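Local coordinates for protein methyl-accepting chemotaxis sensory transducer (Anaeromyxobacter dehalogenans, PDB 4K08) that probably senses a small molecule in the periplasm through a PAS-like Cache domain and relays the signal to the chemotaxis machinery, at residues A[20-25]-A[128-133]; A[46-51]-A[67-72]; A[55-60]-A[110-115]; A[61-66]-A[134-139]. One frame throughout, in Å; residues are numbered along the deposited sequence.

Contact 1 of 4, residues A[20-25]-A[128-133]; sequences GLVEHQ and TQYQPW. With ZN (zinc ion), chain B.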
# COMPACT_ATOMS: atom_id res chain seq x y z
N GLY A 20 -2.49 -11.65 0.05
CA GLY A 20 -2.97 -12.92 -0.49
C GLY A 20 -3.30 -12.89 -1.98
O GLY A 20 -2.94 -13.79 -2.74
N LEU A 21 -4.03 -11.86 -2.38
CA LEU A 21 -4.38 -11.62 -3.77
C LEU A 21 -3.12 -11.47 -4.63
O LEU A 21 -3.01 -12.08 -5.70
CB LEU A 21 -5.25 -10.37 -3.81
CG LEU A 21 -5.50 -9.39 -4.94
CD1 LEU A 21 -6.40 -8.26 -4.31
CD2 LEU A 21 -4.29 -8.82 -5.57
N VAL A 22 -2.16 -10.67 -4.16
CA VAL A 22 -0.90 -10.53 -4.87
C VAL A 22 -0.11 -11.88 -4.95
O VAL A 22 0.30 -12.29 -6.06
CB VAL A 22 -0.04 -9.37 -4.30
CG1 VAL A 22 1.36 -9.41 -4.94
CG2 VAL A 22 -0.74 -8.01 -4.54
N GLU A 23 0.06 -12.59 -3.83
CA GLU A 23 0.78 -13.88 -3.86
C GLU A 23 0.10 -14.84 -4.81
O GLU A 23 0.77 -15.52 -5.57
CB GLU A 23 0.93 -14.52 -2.48
CG GLU A 23 1.86 -13.75 -1.55
CD GLU A 23 2.46 -14.60 -0.42
OE1 GLU A 23 1.95 -15.72 -0.18
OE2 GLU A 23 3.45 -14.15 0.21
N HIS A 24 -1.23 -14.87 -4.80
CA HIS A 24 -1.99 -15.78 -5.67
C HIS A 24 -1.65 -15.59 -7.14
O HIS A 24 -1.48 -16.57 -7.88
CB HIS A 24 -3.50 -15.60 -5.48
CG HIS A 24 -4.31 -16.71 -6.08
ND1 HIS A 24 -4.14 -18.04 -5.72
CD2 HIS A 24 -5.26 -16.70 -7.05
CE1 HIS A 24 -4.97 -18.79 -6.42
NE2 HIS A 24 -5.66 -18.00 -7.24
N GLN A 25 -1.58 -14.32 -7.58
CA GLN A 25 -1.22 -14.01 -8.96
C GLN A 25 0.24 -14.39 -9.26
O GLN A 25 0.53 -14.98 -10.31
CB GLN A 25 -1.50 -12.53 -9.30
CG GLN A 25 -2.97 -12.18 -9.32
CD GLN A 25 -3.77 -13.11 -10.25
OE1 GLN A 25 -3.36 -13.39 -11.39
NE2 GLN A 25 -4.89 -13.61 -9.76
N THR A 128 3.05 -4.10 3.61
CA THR A 128 3.61 -5.43 3.48
C THR A 128 4.35 -5.52 2.14
O THR A 128 4.27 -4.61 1.34
CB THR A 128 2.53 -6.50 3.61
OG1 THR A 128 3.16 -7.78 3.76
CG2 THR A 128 1.61 -6.48 2.40
N GLN A 129 5.09 -6.59 1.90
CA GLN A 129 5.86 -6.65 0.66
C GLN A 129 5.51 -7.91 -0.11
O GLN A 129 5.06 -8.91 0.47
CB GLN A 129 7.38 -6.64 0.94
CG GLN A 129 7.84 -7.91 1.60
CD GLN A 129 9.32 -7.92 1.95
OE1 GLN A 129 10.11 -7.08 1.47
NE2 GLN A 129 9.71 -8.90 2.76
N TYR A 130 5.72 -7.84 -1.42
CA TYR A 130 5.77 -9.05 -2.24
C TYR A 130 7.13 -9.04 -2.93
O TYR A 130 7.34 -8.32 -3.91
CB TYR A 130 4.57 -9.11 -3.23
CG TYR A 130 4.62 -10.38 -4.05
CD1 TYR A 130 4.56 -11.64 -3.43
CD2 TYR A 130 4.80 -10.33 -5.43
CE1 TYR A 130 4.65 -12.82 -4.18
CE2 TYR A 130 4.90 -11.51 -6.19
CZ TYR A 130 4.82 -12.75 -5.55
OH TYR A 130 4.89 -13.92 -6.30
N GLN A 131 8.09 -9.79 -2.40
CA GLN A 131 9.49 -9.61 -2.80
C GLN A 131 9.77 -9.96 -4.26
O GLN A 131 10.55 -9.27 -4.92
CB GLN A 131 10.45 -10.40 -1.90
CG GLN A 131 10.73 -9.71 -0.59
CD GLN A 131 12.07 -10.09 -0.01
OE1 GLN A 131 12.30 -11.26 0.33
NE2 GLN A 131 12.99 -9.12 0.07
N PRO A 132 9.13 -11.01 -4.78
CA PRO A 132 9.56 -11.33 -6.15
C PRO A 132 9.33 -10.16 -7.14
O PRO A 132 9.98 -10.16 -8.18
CB PRO A 132 8.70 -12.56 -6.53
CG PRO A 132 8.36 -13.21 -5.20
CD PRO A 132 8.24 -12.02 -4.21
N TRP A 133 8.46 -9.19 -6.83
CA TRP A 133 8.23 -8.09 -7.77
C TRP A 133 8.74 -6.77 -7.22
O TRP A 133 8.62 -5.72 -7.88
CB TRP A 133 6.72 -7.93 -8.06
CG TRP A 133 6.13 -9.09 -8.84
CD1 TRP A 133 6.81 -10.05 -9.56
CD2 TRP A 133 4.73 -9.39 -8.98
NE1 TRP A 133 5.91 -10.94 -10.12
CE2 TRP A 133 4.63 -10.55 -9.79
CE3 TRP A 133 3.55 -8.78 -8.49
CZ2 TRP A 133 3.39 -11.13 -10.14
CZ3 TRP A 133 2.31 -9.36 -8.82
CH2 TRP A 133 2.25 -10.54 -9.64
ZN ZN B . -7.48 -18.87 -7.69
O HOH W 1 -6.36 -20.70 -8.88
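Val22 CG1 lies against the base of the Tyr130 ring, 3.5 Å from Tyr130 CG, with Tyr130 CB and CD2 almost as near. The two side chains meet obliquely. Val22 puts CG1 anti to its backbone N (chi1 171°), which sets this methyl against the tyrosine. The same methyl is 4.0 Å from Trp133 CZ3, so one valine branch touches both aromatic residues. Glu23 covers the next part of the tyrosine: its CG is 3.9 Å from Tyr130 CD1. Here the aliphatic part of the glutamate does the touching. At the edge of the indole, Gln25 CB comes within 4.3 Å of Trp133 CH2. The aromatic groups also hold each other. Tyr130 CE2 lies 3.5 Å above the Trp133 ring, over its centre, and Pro132 CD covers one face of the tyrosine. An alanine at Tyr130 would keep CB but would probably leave Glu23 CG without its partner and open a gap beside Val22 and over the Trp133 face. Arg40 of helix 36-49 makes a cation-pi contact with Trp133. His24 points away from this interface and binds a zinc ion through NE2 at 2.1 Å; water 1 is a second ligand. The contact packs the long helix 5-30 against the end of strand 120-130, where the chain turns into strand 135-142. This is the N-terminal helix against the antiparallel sheet of a PAS-like single Cache domain.

Contact 2 of 4, residues A[46-51]-A[67-72]; sequences ALRALR and MVMHPT. With ACT (acetate ion), chain C.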
# COMPACT_ATOMS: atom_id res chain seq x y z
N ALA A 46 -7.28 -5.61 -9.65
CA ALA A 46 -8.06 -5.92 -8.46
C ALA A 46 -7.79 -4.83 -7.38
O ALA A 46 -8.73 -4.25 -6.83
CB ALA A 46 -7.72 -7.32 -7.94
N LEU A 47 -6.53 -4.50 -7.12
CA LEU A 47 -6.23 -3.46 -6.12
C LEU A 47 -6.76 -2.09 -6.48
O LEU A 47 -7.15 -1.32 -5.60
CB LEU A 47 -4.72 -3.37 -5.85
CG LEU A 47 -4.18 -4.66 -5.22
CD1 LEU A 47 -2.62 -4.70 -5.25
CD2 LEU A 47 -4.70 -4.81 -3.79
N ARG A 48 -6.75 -1.75 -7.76
CA ARG A 48 -7.28 -0.46 -8.20
C ARG A 48 -8.82 -0.39 -8.00
O ARG A 48 -9.38 0.68 -7.67
CB ARG A 48 -6.95 -0.24 -9.68
CG ARG A 48 -7.43 1.09 -10.22
CD ARG A 48 -7.01 1.27 -11.70
NE ARG A 48 -7.62 2.49 -12.23
CZ ARG A 48 -8.76 2.52 -12.91
NH1 ARG A 48 -9.41 1.40 -13.25
NH2 ARG A 48 -9.24 3.70 -13.27
N ALA A 49 -9.48 -1.52 -8.18
CA ALA A 49 -10.96 -1.57 -8.19
C ALA A 49 -11.53 -1.71 -6.78
O ALA A 49 -12.62 -1.24 -6.52
CB ALA A 49 -11.47 -2.76 -9.13
N LEU A 50 -10.80 -2.35 -5.86
CA LEU A 50 -11.30 -2.66 -4.51
C LEU A 50 -11.32 -1.44 -3.57
O LEU A 50 -10.41 -0.59 -3.62
CB LEU A 50 -10.41 -3.76 -3.87
CG LEU A 50 -10.60 -5.18 -4.49
CD1 LEU A 50 -9.44 -6.12 -4.07
CD2 LEU A 50 -12.00 -5.80 -4.13
N ARG A 51 -12.32 -1.40 -2.71
CA ARG A 51 -12.39 -0.48 -1.58
C ARG A 51 -12.93 -1.30 -0.41
O ARG A 51 -13.53 -2.35 -0.62
CB ARG A 51 -13.35 0.68 -1.90
CG ARG A 51 -12.88 1.57 -3.06
CD ARG A 51 -11.48 2.36 -2.66
NE ARG A 51 -11.25 3.37 -3.69
CZ ARG A 51 -10.82 3.06 -4.92
NH1 ARG A 51 -10.50 1.79 -5.21
NH2 ARG A 51 -10.66 4.01 -5.85
N MSE A 67 6.04 5.04 -7.32
CA MSE A 67 4.63 4.63 -7.24
C MSE A 67 4.33 3.69 -8.43
O MSE A 67 4.64 4.01 -9.59
CB MSE A 67 3.68 5.81 -7.30
CG MSE A 67 2.23 5.39 -7.03
SE MSE A 67 2.00 4.82 -5.15
CE MSE A 67 1.99 6.53 -4.25
N VAL A 68 3.73 2.54 -8.11
CA VAL A 68 3.22 1.60 -9.13
C VAL A 68 1.74 1.90 -9.44
O VAL A 68 1.41 2.07 -10.61
CB VAL A 68 3.38 0.13 -8.70
CG1 VAL A 68 2.81 -0.87 -9.78
CG2 VAL A 68 4.86 -0.19 -8.45
N MSE A 69 0.89 1.97 -8.40
CA MSE A 69 -0.54 2.23 -8.55
C MSE A 69 -1.11 2.85 -7.29
O MSE A 69 -1.10 2.21 -6.23
CB MSE A 69 -1.33 0.93 -8.84
CG MSE A 69 -2.72 1.13 -9.42
SE MSE A 69 -4.03 1.66 -8.04
CE MSE A 69 -3.74 0.11 -6.92
N HIS A 70 -1.64 4.06 -7.44
CA HIS A 70 -2.33 4.75 -6.37
C HIS A 70 -3.72 5.11 -6.90
O HIS A 70 -3.83 5.82 -7.88
CB HIS A 70 -1.57 6.02 -5.89
CG HIS A 70 -2.00 6.46 -4.53
ND1 HIS A 70 -3.25 7.01 -4.27
CD2 HIS A 70 -1.36 6.40 -3.33
CE1 HIS A 70 -3.35 7.28 -2.98
NE2 HIS A 70 -2.23 6.89 -2.38
N PRO A 71 -4.76 4.60 -6.26
CA PRO A 71 -6.13 4.74 -6.83
C PRO A 71 -6.78 6.09 -6.55
O PRO A 71 -7.68 6.46 -7.30
CB PRO A 71 -6.91 3.60 -6.16
CG PRO A 71 -6.22 3.47 -4.75
CD PRO A 71 -4.73 3.78 -5.03
N THR A 72 -6.40 6.82 -5.48
CA THR A 72 -7.10 8.08 -5.21
C THR A 72 -6.21 9.28 -5.56
O THR A 72 -6.72 10.38 -5.73
CB THR A 72 -7.52 8.20 -3.73
OG1 THR A 72 -6.36 8.11 -2.89
CG2 THR A 72 -8.47 7.12 -3.36
C ACT C . -1.38 6.58 1.19
O ACT C . -2.26 6.81 0.28
OXT ACT C . -1.75 6.54 2.39
CH3 ACT C . 0.11 6.35 0.90
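Met69, present as selenomethionine, folds its end onto the last turn of helix 36-49. Its CE methyl sits 3.6 Å from the backbone N of Arg48 and 3.8 Å from Leu47 CB. Its SE is 3.9 Å from Arg48 CB, and the two side chains cross at about a right angle. The Met69 chain gets there by bending at chi2 (-77°) and again beyond it. Pro71 makes the second patch: its CB is 3.8 Å from Arg51 NH2 and 4.1 Å from Arg48 O. The guanidinium is held from its own segment. Arg51 NH1 donates to Arg48 O at 2.9 Å (N-H...O 165°), and also to Leu50 O at 2.9 Å. Both oxygens lie in the guanidinium plane, while NH1 stands above each carbonyl plane. This double grip fixes the rotation of the group next to the end of the helix. An alanine at Arg51 would probably leave both carbonyls without this donor and take the NH2 contact from Pro71 CB. Further out, Val68 and Met69 both face Val60 in a classic beta bulge. His70, between the two touching residues, turns the other way: His70 NE2 donates to acetate O at 2.7 Å, and ND1 accepts from Asn73 N. Tyr57 packs on both Arg51 and Pro71. The contact thus joins the second helix to the edge strand of the Cache sheet, beside the acetate-filled pocket.

Contact 3 of 4, residues A[55-60]-A[110-115]; sequences SEYFWV and YLWPKP. With ACT (acetate ion), chain C.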
# COMPACT_ATOMS: atom_id res chain seq x y z
N SER A 55 -14.74 3.86 1.62
CA SER A 55 -13.80 4.45 0.69
C SER A 55 -12.33 4.14 1.05
O SER A 55 -11.41 4.68 0.43
CB SER A 55 -14.07 5.97 0.66
OG SER A 55 -13.59 6.50 1.90
N GLU A 56 -12.08 3.25 2.02
CA GLU A 56 -10.70 2.90 2.33
C GLU A 56 -10.08 2.14 1.13
O GLU A 56 -10.77 1.34 0.44
CB GLU A 56 -10.57 2.03 3.59
CG GLU A 56 -11.38 2.49 4.81
CD GLU A 56 -10.95 3.85 5.40
OE1 GLU A 56 -9.91 4.49 5.01
OE2 GLU A 56 -11.69 4.28 6.30
N TYR A 57 -8.79 2.36 0.89
CA TYR A 57 -8.19 1.87 -0.36
C TYR A 57 -6.77 1.32 -0.17
O TYR A 57 -6.14 1.51 0.90
CB TYR A 57 -8.17 3.01 -1.37
CG TYR A 57 -7.22 4.13 -0.91
CD1 TYR A 57 -5.86 4.09 -1.21
CD2 TYR A 57 -7.72 5.21 -0.16
CE1 TYR A 57 -4.97 5.11 -0.74
CE2 TYR A 57 -6.88 6.24 0.29
CZ TYR A 57 -5.51 6.18 0.00
OH TYR A 57 -4.72 7.21 0.46
N PHE A 58 -6.25 0.67 -1.23
CA PHE A 58 -4.90 0.08 -1.22
C PHE A 58 -4.04 0.87 -2.20
O PHE A 58 -4.58 1.36 -3.17
CB PHE A 58 -4.94 -1.40 -1.71
CG PHE A 58 -5.81 -2.30 -0.86
CD1 PHE A 58 -5.33 -2.82 0.35
CD2 PHE A 58 -7.12 -2.61 -1.24
CE1 PHE A 58 -6.15 -3.62 1.15
CE2 PHE A 58 -7.92 -3.41 -0.48
CZ PHE A 58 -7.44 -3.92 0.74
N TRP A 59 -2.71 0.93 -2.02
CA TRP A 59 -1.84 1.43 -3.07
C TRP A 59 -0.66 0.47 -3.17
O TRP A 59 -0.42 -0.34 -2.28
CB TRP A 59 -1.28 2.86 -2.74
CG TRP A 59 -0.22 2.79 -1.62
CD1 TRP A 59 1.17 2.60 -1.77
CD2 TRP A 59 -0.45 2.85 -0.21
NE1 TRP A 59 1.78 2.59 -0.53
CE2 TRP A 59 0.82 2.68 0.44
CE3 TRP A 59 -1.60 3.01 0.58
CZ2 TRP A 59 0.96 2.70 1.84
CZ3 TRP A 59 -1.45 3.04 2.01
CH2 TRP A 59 -0.18 2.88 2.61
N VAL A 60 0.10 0.58 -4.25
CA VAL A 60 1.28 -0.22 -4.43
C VAL A 60 2.42 0.71 -4.80
O VAL A 60 2.29 1.54 -5.71
CB VAL A 60 1.10 -1.26 -5.56
CG1 VAL A 60 2.45 -2.04 -5.75
CG2 VAL A 60 -0.10 -2.21 -5.27
N TYR A 110 1.80 8.75 9.40
CA TYR A 110 2.20 9.90 8.59
C TYR A 110 0.92 10.67 8.31
O TYR A 110 -0.16 10.27 8.76
CB TYR A 110 2.86 9.46 7.24
CG TYR A 110 2.01 8.47 6.44
CD1 TYR A 110 1.97 7.12 6.80
CD2 TYR A 110 1.23 8.89 5.34
CE1 TYR A 110 1.19 6.19 6.05
CE2 TYR A 110 0.43 7.94 4.59
CZ TYR A 110 0.42 6.62 4.97
OH TYR A 110 -0.34 5.69 4.28
N LEU A 111 1.04 11.77 7.57
CA LEU A 111 -0.07 12.63 7.21
C LEU A 111 -0.40 12.44 5.73
O LEU A 111 0.50 12.56 4.88
CB LEU A 111 0.28 14.10 7.44
CG LEU A 111 0.67 14.49 8.89
CD1 LEU A 111 1.55 15.78 8.91
CD2 LEU A 111 -0.65 14.65 9.70
N TRP A 112 -1.67 12.23 5.44
CA TRP A 112 -2.13 11.95 4.07
C TRP A 112 -3.61 12.34 3.97
O TRP A 112 -4.38 12.15 4.92
CB TRP A 112 -1.99 10.46 3.71
CG TRP A 112 -2.05 10.25 2.21
CD1 TRP A 112 -3.18 10.01 1.43
CD2 TRP A 112 -0.92 10.24 1.33
NE1 TRP A 112 -2.78 9.86 0.10
CE2 TRP A 112 -1.41 10.01 0.02
CE3 TRP A 112 0.46 10.41 1.52
CZ2 TRP A 112 -0.56 9.95 -1.10
CZ3 TRP A 112 1.33 10.34 0.39
CH2 TRP A 112 0.80 10.13 -0.91
N PRO A 113 -4.01 12.93 2.83
CA PRO A 113 -5.42 13.33 2.72
C PRO A 113 -6.40 12.15 2.64
O PRO A 113 -6.07 11.02 2.24
CB PRO A 113 -5.49 14.12 1.41
CG PRO A 113 -4.19 13.87 0.68
CD PRO A 113 -3.19 13.30 1.66
N LYS A 114 -7.62 12.45 3.04
CA LYS A 114 -8.75 11.55 2.81
C LYS A 114 -9.07 11.59 1.30
O LYS A 114 -8.84 12.61 0.64
CB LYS A 114 -9.95 12.00 3.67
CG LYS A 114 -9.80 11.57 5.14
CD LYS A 114 -11.02 11.90 6.00
CE LYS A 114 -10.88 11.30 7.40
NZ LYS A 114 -11.96 11.77 8.39
N PRO A 115 -9.60 10.48 0.74
CA PRO A 115 -10.04 10.49 -0.67
C PRO A 115 -10.96 11.68 -0.95
O PRO A 115 -11.85 11.94 -0.12
CB PRO A 115 -10.84 9.19 -0.80
CG PRO A 115 -10.19 8.24 0.20
CD PRO A 115 -9.88 9.20 1.41
C ACT C . -1.38 6.58 1.19
O ACT C . -2.26 6.81 0.28
OXT ACT C . -1.75 6.54 2.39
CH3 ACT C . 0.11 6.35 0.90
O HOH W 2 -6.39 9.92 -0.73
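Tyr110 OH is gripped by two polar groups, the acetate and Ser125 OG, and it also touches Trp59 across the contact. It donates to acetate OXT at 2.5 Å. Trp59 and Tyr110 reach toward each other tip to tip, with Trp59 CH2 3.3 Å from Tyr110 OH. Tyr57 OH faces the other carboxylate oxygen, acetate O, at a distance that is doubtfully short. Each oxygen comes in near the plane of its tyrosine ring, at the edge. The flat faces are supplied by two tryptophans. Trp59 CG sits between its backbone N and carbonyl carbon (chi1 73°), and the acetate methyl lies 3.5 Å above the Trp59 ring, over its centre. Acetate O lies 3.1 Å above the Trp112 plane, offset toward the rim, and Pro113 CD covers the opposite face. Tyr57 crosses Trp112 at about a right angle. Further along, Pro115 CG packs 3.9 Å from Tyr57 CE2 and 3.8 Å from Ser55 O. His70 NE2 and Lys123 NZ complete the hydrogen bonds to the acetate. The acetate probably came from the crystallisation liquor. Even so, a carboxylate held by donors at both oxygens, with its methyl on an indole face, is consistent with a Cache pocket built for a small organic acid; a positive Lys123 would probably strengthen such binding.

Contact 4 of 4, residues A[61-66]-A[134-139]; sequences NDLEPR and GWVVGS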
# COMPACT_ATOMS: atom_id res chain seq x y z
N ASN A 61 3.55 0.59 -4.10
CA ASN A 61 4.77 1.23 -4.59
C ASN A 61 5.91 0.21 -4.63
O ASN A 61 5.76 -0.86 -4.07
CB ASN A 61 5.14 2.49 -3.77
CG ASN A 61 5.49 2.18 -2.31
OD1 ASN A 61 4.63 2.23 -1.43
ND2 ASN A 61 6.77 1.88 -2.06
N ASP A 62 7.01 0.55 -5.30
CA ASP A 62 8.16 -0.38 -5.34
C ASP A 62 9.27 0.11 -4.42
O ASP A 62 9.06 1.04 -3.61
CB ASP A 62 8.72 -0.64 -6.77
CG ASP A 62 9.36 0.61 -7.42
OD1 ASP A 62 9.80 1.58 -6.72
OD2 ASP A 62 9.42 0.61 -8.67
N LEU A 63 10.44 -0.52 -4.54
CA LEU A 63 11.48 -0.32 -3.53
C LEU A 63 12.39 0.87 -3.79
O LEU A 63 13.17 1.25 -2.92
CB LEU A 63 12.31 -1.62 -3.37
CG LEU A 63 11.44 -2.81 -2.90
CD1 LEU A 63 12.29 -4.08 -2.85
CD2 LEU A 63 10.77 -2.55 -1.55
N GLU A 64 12.28 1.50 -4.96
CA GLU A 64 13.09 2.67 -5.27
C GLU A 64 13.07 3.77 -4.17
O GLU A 64 14.14 4.23 -3.79
CB GLU A 64 12.72 3.24 -6.66
CG GLU A 64 13.69 4.33 -7.17
CD GLU A 64 13.37 4.80 -8.60
OE1 GLU A 64 12.62 4.09 -9.33
OE2 GLU A 64 13.86 5.88 -8.98
N PRO A 65 11.89 4.18 -3.62
CA PRO A 65 10.48 3.84 -3.94
C PRO A 65 9.94 4.67 -5.07
O PRO A 65 10.24 5.85 -5.19
CB PRO A 65 9.71 4.17 -2.65
CG PRO A 65 10.52 5.35 -1.98
CD PRO A 65 12.02 5.09 -2.46
N ARG A 66 9.12 4.03 -5.91
CA ARG A 66 8.46 4.68 -7.01
C ARG A 66 6.99 4.17 -7.01
O ARG A 66 6.75 2.99 -6.70
CB ARG A 66 9.17 4.33 -8.34
CG ARG A 66 8.56 4.97 -9.64
CD ARG A 66 9.55 4.77 -10.88
NE ARG A 66 10.83 5.49 -10.70
CZ ARG A 66 11.06 6.73 -11.15
NH1 ARG A 66 10.10 7.39 -11.80
NH2 ARG A 66 12.25 7.31 -10.98
N GLY A 134 9.31 -6.81 -6.02
CA GLY A 134 9.82 -5.60 -5.39
C GLY A 134 8.66 -4.65 -5.05
O GLY A 134 8.82 -3.43 -5.13
N TRP A 135 7.48 -5.20 -4.72
CA TRP A 135 6.31 -4.38 -4.37
C TRP A 135 6.14 -4.16 -2.86
O TRP A 135 6.43 -5.05 -2.05
CB TRP A 135 5.02 -5.05 -4.87
CG TRP A 135 4.80 -4.87 -6.31
CD1 TRP A 135 5.66 -4.31 -7.21
CD2 TRP A 135 3.63 -5.22 -7.02
NE1 TRP A 135 5.09 -4.31 -8.46
CE2 TRP A 135 3.84 -4.85 -8.37
CE3 TRP A 135 2.41 -5.80 -6.65
CZ2 TRP A 135 2.86 -5.07 -9.36
CZ3 TRP A 135 1.45 -6.01 -7.62
CH2 TRP A 135 1.69 -5.66 -8.97
N VAL A 136 5.60 -3.00 -2.52
CA VAL A 136 5.08 -2.75 -1.19
C VAL A 136 3.59 -2.51 -1.36
O VAL A 136 3.22 -1.71 -2.20
CB VAL A 136 5.73 -1.49 -0.56
CG1 VAL A 136 5.06 -1.12 0.81
CG2 VAL A 136 7.25 -1.71 -0.41
N VAL A 137 2.75 -3.22 -0.61
CA VAL A 137 1.29 -3.03 -0.71
C VAL A 137 0.80 -2.49 0.64
O VAL A 137 1.24 -2.98 1.70
CB VAL A 137 0.58 -4.38 -1.01
CG1 VAL A 137 -0.92 -4.15 -1.28
CG2 VAL A 137 1.26 -5.06 -2.21
N GLY A 138 -0.03 -1.45 0.62
CA GLY A 138 -0.40 -0.79 1.87
C GLY A 138 -1.86 -0.36 1.90
O GLY A 138 -2.51 -0.26 0.85
N SER A 139 -2.35 -0.12 3.11
CA SER A 139 -3.65 0.54 3.32
C SER A 139 -3.58 1.13 4.72
O SER A 139 -2.81 0.63 5.55
CB SER A 139 -4.83 -0.46 3.22
OG SER A 139 -6.07 0.23 3.31
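Asn61 and Val136 form an antiparallel hydrogen-bonded pair. Asn61 N donates to Val136 O at 3.0 Å, and Val136 N returns a bond to Asn61 O at 2.6 Å. The return bond is the straighter one (N-H...O 165°) and runs nearly along the C=O axis. Their side chains lie side by side and point the same way, with Asn61 ND2 3.8 Å from Val136 CB. Both ends of the Asn61 amide have partners: ND2 donates to Asp62 O, and OD1 accepts from Trp59 NE1. Asp62 CA approaches Gly134 O at 3.1 Å in a CA-H...O contact. Leu63 leans over the same glycine. Leu63 CD2 is 3.8 Å from Val136 CG2, and the two side chains cross at about a right angle. The turn after Asp62 is tied by its own groups. Asp62 OD1 accepts from Glu64 N at 3.0 Å, making an Asx turn, and Asp62 N donates to Arg66 O. Arg66 grips Glu64 side-on, with Arg66 NE 2.7 Å from Glu64 OE1 and NH2 on OE2. Gly134 has a positive phi of 66° and forms a G1 beta bulge with Trp135 opposite Tyr130. Asn61 and Val136 face helix 92-103, through Phe93 and Val100. Trp135 lies on the other face of the sheet, against helices 5-30 and 36-49.

How the contacts relate
All four contacts share one antiparallel sheet, with strand order 67-69, 59-62, 135-142, 120-130, 105-113. Distances here run between centres. Contacts 3 and 4 both use strand 59-62, about 14 Å apart. Contact 4 is about 11 Å from contact 1, on neighbouring strands 135-142 and 120-130. Contacts 1 and 2 rest on successive helices, 5-30 and 36-49, about 15 Å apart. Contacts 2 and 3, about 10 Å apart, both reach the acetate. Contacts 1 and 3 are about 20 Å apart. Along the chain, contacts 2 and 3 fall between the segments of contact 1; contact 4 alternates with all three. One sheet thus joins the acetate pocket to these helices, consistent with a Cache sensor.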